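Local coordinates for protein five-membered-cyclitol-phosphate synthase (Streptomyces citricolor, PDB 6K96) that belongs to the myo-inositol-1-phosphate synthase family, binds nicotinamide-adenine-dinucleotide and a sodium ion, and forms an assembly of four chains, at residues E24-R27 against K28-A31; G33-E36 against A37-P40. All blocks are in the same frame, centred on the assembly; numbering follows the deposited sequence.

Contact 1: E24-R27 against K28-A31; sequences ELYR and KMSA
Met29 brings its sulfur against both Leu25 and Tyr26, which lie four and three positions before it on helix 14-31. Its SD lies 3.3 Å from Leu25 CD2, a close approach in which the two side chains run at a slant to each other. CG of Met29 stands anti to its own carbonyl carbon (chi1 -75°), which carries the thioether back along the helix toward these two neighbours. The same sulfur makes a Met-aromatic contact with Tyr26, 5.1 Å from SD to the ring centroid and set obliquely to the ring. Helix 14-31 is the first helix of the Rossmann-type nucleotide-binding domain, following strand 5-10 of its parallel sheet, and its last two turns carry this cluster. The i to i+4 bonding behind it includes Met29 N to Leu25 O at 3.0 Å and Ser30 N to Tyr26 O at 3.2 Å; Ser30 OG adds a weak bond to that same oxygen. On another side of the helix, Arg27 NE bridges to Glu24 OE2 at 2.9 Å, reaching the carboxylate from its anti side. Tyr26 OH is hydrogen-bonded to Pro40 O and to Ala278 N of the second subunit, whose Trp277 meets the Tyr26 ring edge-to-face.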
loop_
_atom_site.group_PDB
_atom_site.type_symbol
_atom_site.label_atom_id
_atom_site.label_comp_id
_atom_site.label_asym_id
_atom_site.label_seq_id
_atom_site.Cartn_x
_atom_site.Cartn_y
_atom_site.Cartn_z
ATOM N N GLU B 24 4.883 10.239 32.524
ATOM C CA GLU B 24 5.386 9.186 33.461
ATOM C C GLU B 24 6.177 8.110 32.710
ATOM O O GLU B 24 6.960 7.419 33.394
ATOM C CB GLU B 24 4.289 8.467 34.252
ATOM C CG GLU B 24 4.145 8.967 35.696
ATOM C CD GLU B 24 5.147 8.458 36.744
ATOM O OE1 GLU B 24 5.318 7.242 36.890
ATOM O OE2 GLU B 24 5.755 9.290 37.427
ATOM N N LEU B 25 5.942 7.919 31.411
ATOM C CA LEU B 25 6.804 7.036 30.596
ATOM C C LEU B 25 8.184 7.684 30.519
ATOM O O LEU B 25 9.123 6.976 30.819
ATOM C CB LEU B 25 6.242 6.768 29.197
ATOM C CG LEU B 25 6.971 5.675 28.398
ATOM C CD1 LEU B 25 6.004 4.695 27.771
ATOM C CD2 LEU B 25 7.871 6.227 27.299
ATOM N N TYR B 26 8.306 8.969 30.174
ATOM C CA TYR B 26 9.628 9.649 30.129
ATOM C C TYR B 26 10.247 9.644 31.528
ATOM O O TYR B 26 11.460 9.605 31.575
ATOM C CB TYR B 26 9.542 11.083 29.601
ATOM C CG TYR B 26 9.202 11.132 28.144
ATOM C CD1 TYR B 26 10.116 10.720 27.209
ATOM C CD2 TYR B 26 7.949 11.543 27.701
ATOM C CE1 TYR B 26 9.800 10.696 25.865
ATOM C CE2 TYR B 26 7.615 11.529 26.352
ATOM C CZ TYR B 26 8.551 11.103 25.426
ATOM O OH TYR B 26 8.220 11.120 24.104
ATOM N N ARG B 27 9.466 9.742 32.614
ATOM C CA ARG B 27 10.040 9.747 33.987
ATOM C C ARG B 27 10.734 8.399 34.218
ATOM O O ARG B 27 11.831 8.406 34.801
ATOM C CB ARG B 27 9.003 10.007 35.084
ATOM C CG ARG B 27 9.447 11.110 36.039
ATOM C CD ARG B 27 8.862 11.150 37.443
ATOM N NE ARG B 27 7.472 11.574 37.554
ATOM C CZ ARG B 27 7.005 12.778 37.272
ATOM N NH1 ARG B 27 7.798 13.736 36.819
ATOM N NH2 ARG B 27 5.718 13.020 37.448
ATOM N N LYS B 28 10.104 7.311 33.756
ATOM C CA LYS B 28 10.554 5.902 33.892
ATOM C C LYS B 28 11.852 5.732 33.097
ATOM O O LYS B 28 12.823 5.180 33.665
ATOM C CB LYS B 28 9.450 4.927 33.450
ATOM C CG LYS B 28 9.788 3.442 33.558
ATOM C CD LYS B 28 9.204 2.543 32.452
ATOM C CE LYS B 28 10.068 2.494 31.195
ATOM N NZ LYS B 28 9.519 1.624 30.117
ATOM N N MET B 29 11.880 6.225 31.857
ATOM C CA MET B 29 13.062 6.144 30.954
ATOM C C MET B 29 14.265 6.871 31.583
ATOM O O MET B 29 15.405 6.391 31.340
ATOM C CB MET B 29 12.751 6.727 29.569
ATOM C CG MET B 29 11.864 5.807 28.702
ATOM S SD MET B 29 11.192 6.580 27.177
ATOM C CE MET B 29 12.701 6.852 26.250
ATOM N N SER B 30 14.040 7.964 32.338
ATOM C CA SER B 30 15.084 8.714 33.092
ATOM C C SER B 30 15.767 7.773 34.090
ATOM O O SER B 30 17.025 7.727 34.133
ATOM C CB SER B 30 14.531 9.891 33.838
ATOM O OG SER B 30 14.307 10.992 32.987
ATOM N N ALA B 31 14.957 7.090 34.901
ATOM C CA ALA B 31 15.437 6.102 35.885
ATOM C C ALA B 31 16.184 5.017 35.109
ATOM O O ALA B 31 17.380 4.984 35.169
ATOM C CB ALA B 31 14.285 5.543 36.682
#

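Contact 2: G33-E36 against A37-P40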
loop_
_atom_site.group_PDB
_atom_site.type_symbol
_atom_site.label_atom_id
_atom_site.label_comp_id
_atom_site.label_asym_id
_atom_site.label_seq_id
_atom_site.Cartn_x
_atom_site.Cartn_y
_atom_site.Cartn_z
ATOM N N GLY B 33 17.585 4.820 32.648
ATOM C CA GLY B 33 18.939 5.274 32.243
ATOM C C GLY B 33 18.983 6.377 31.189
ATOM O O GLY B 33 19.937 7.148 31.227
ATOM N N VAL B 34 17.968 6.485 30.320
ATOM C CA VAL B 34 17.991 7.198 29.010
ATOM C C VAL B 34 18.162 8.697 29.249
ATOM O O VAL B 34 17.381 9.278 30.054
ATOM C CB VAL B 34 16.690 6.888 28.245
ATOM C CG1 VAL B 34 16.596 7.569 26.878
ATOM C CG2 VAL B 34 16.520 5.378 28.091
ATOM N N ALA B 35 19.140 9.287 28.565
ATOM C CA ALA B 35 19.366 10.749 28.503
ATOM C C ALA B 35 18.232 11.382 27.704
ATOM O O ALA B 35 17.713 10.717 26.800
ATOM C CB ALA B 35 20.703 11.073 27.868
ATOM N N GLU B 36 17.906 12.636 27.992
ATOM C CA GLU B 36 16.716 13.307 27.399
ATOM C C GLU B 36 16.990 13.655 25.920
ATOM O O GLU B 36 16.010 13.882 25.151
ATOM C CB GLU B 36 16.301 14.525 28.245
ATOM C CG GLU B 36 17.338 15.640 28.316
ATOM C CD GLU B 36 16.887 16.831 29.146
ATOM O OE1 GLU B 36 17.326 17.964 28.854
ATOM O OE2 GLU B 36 16.059 16.634 30.054
ATOM N N ALA B 37 18.245 13.722 25.486
ATOM C CA ALA B 37 18.499 13.965 24.045
ATOM C C ALA B 37 18.089 12.709 23.261
ATOM O O ALA B 37 17.764 12.851 22.072
ATOM C CB ALA B 37 19.923 14.399 23.785
ATOM N N ASP B 38 18.051 11.549 23.921
ATOM C CA ASP B 38 17.673 10.264 23.286
ATOM C C ASP B 38 16.170 9.985 23.497
ATOM O O ASP B 38 15.701 8.894 23.051
ATOM C CB ASP B 38 18.577 9.123 23.793
ATOM C CG ASP B 38 20.064 9.306 23.503
ATOM O OD1 ASP B 38 20.373 9.876 22.449
ATOM O OD2 ASP B 38 20.929 8.853 24.350
ATOM N N PHE B 39 15.425 10.887 24.137
ATOM C CA PHE B 39 13.953 10.720 24.285
ATOM C C PHE B 39 13.294 10.683 22.905
ATOM O O PHE B 39 13.512 11.582 22.089
ATOM C CB PHE B 39 13.314 11.848 25.084
ATOM C CG PHE B 39 13.517 11.815 26.579
ATOM C CD1 PHE B 39 13.998 10.690 27.220
ATOM C CD2 PHE B 39 13.181 12.926 27.343
ATOM C CE1 PHE B 39 14.167 10.695 28.593
ATOM C CE2 PHE B 39 13.334 12.921 28.717
ATOM C CZ PHE B 39 13.837 11.803 29.338
ATOM N N PRO B 40 12.507 9.631 22.592
ATOM C CA PRO B 40 11.773 9.569 21.324
ATOM C C PRO B 40 10.614 10.577 21.274
ATOM O O PRO B 40 9.839 10.635 22.191
ATOM C CB PRO B 40 11.208 8.140 21.285
ATOM C CG PRO B 40 11.069 7.782 22.772
ATOM C CD PRO B 40 12.221 8.488 23.466
#
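This is a local turn contact in the loop that joins helix 14-31 to strand 46-47, where the chain folds back so that Phe39 packs beneath the backbone of Glu36. The centre of the contact is a CH-pi interaction: Glu36 CA stands 3.4 Å from the centroid of the Phe39 ring, only 6° off the ring normal, and is therefore almost exactly over its centre. CB of Glu36 lies over the same face, 3.4 Å from Phe39 CE2. With chi1 of 63°, CG of Glu36 sits between the backbone N and the carbonyl carbon; from there the chain runs out extended, and OE2 forms a salt bridge with Arg46 NE. Two i to i+3 backbone bonds close overlapping type I beta turns, 35-38 and 36-39. Asp38 N donates to Ala35 O at 3.0 Å, while Phe39 N makes a weak bond to Glu36 O at 3.2 Å. Val34 completes the contact through CG1, which is 4.0 Å from Asp38 CB and 4.1 Å from Phe39 CD1. The loop packs back on helix 14-31, with Val34 and Pro40 on Met29 and Phe39 against Ser30 and the Tyr26 ring, while Pro40 also meets Ser207, at the start of strand 207-217 of the second subunit.

How the contacts relate
Contacts 1 and 2 show how a helix end and the loop after it can be fastened together: they follow in series along the chain, and their centres are about 9 Å apart. Met29 O and Val34 N, 2.8 Å apart, probably share a hydrogen bond, consistent with a Schellman motif in which Gly33, with positive phi, ends the helix. Further round, Tyr26 OH lies 2.6 Å from Pro40 O, Met29 CE packs 3.3 Å from Pro40 CD, and Tyr26 CD1 lies 3.6 Å from Phe39 CG. Both contacts lie at the surface and touch the second subunit. The sodium site includes Asn15, near the start of helix 14-31, whereas contact 1 is at its other end.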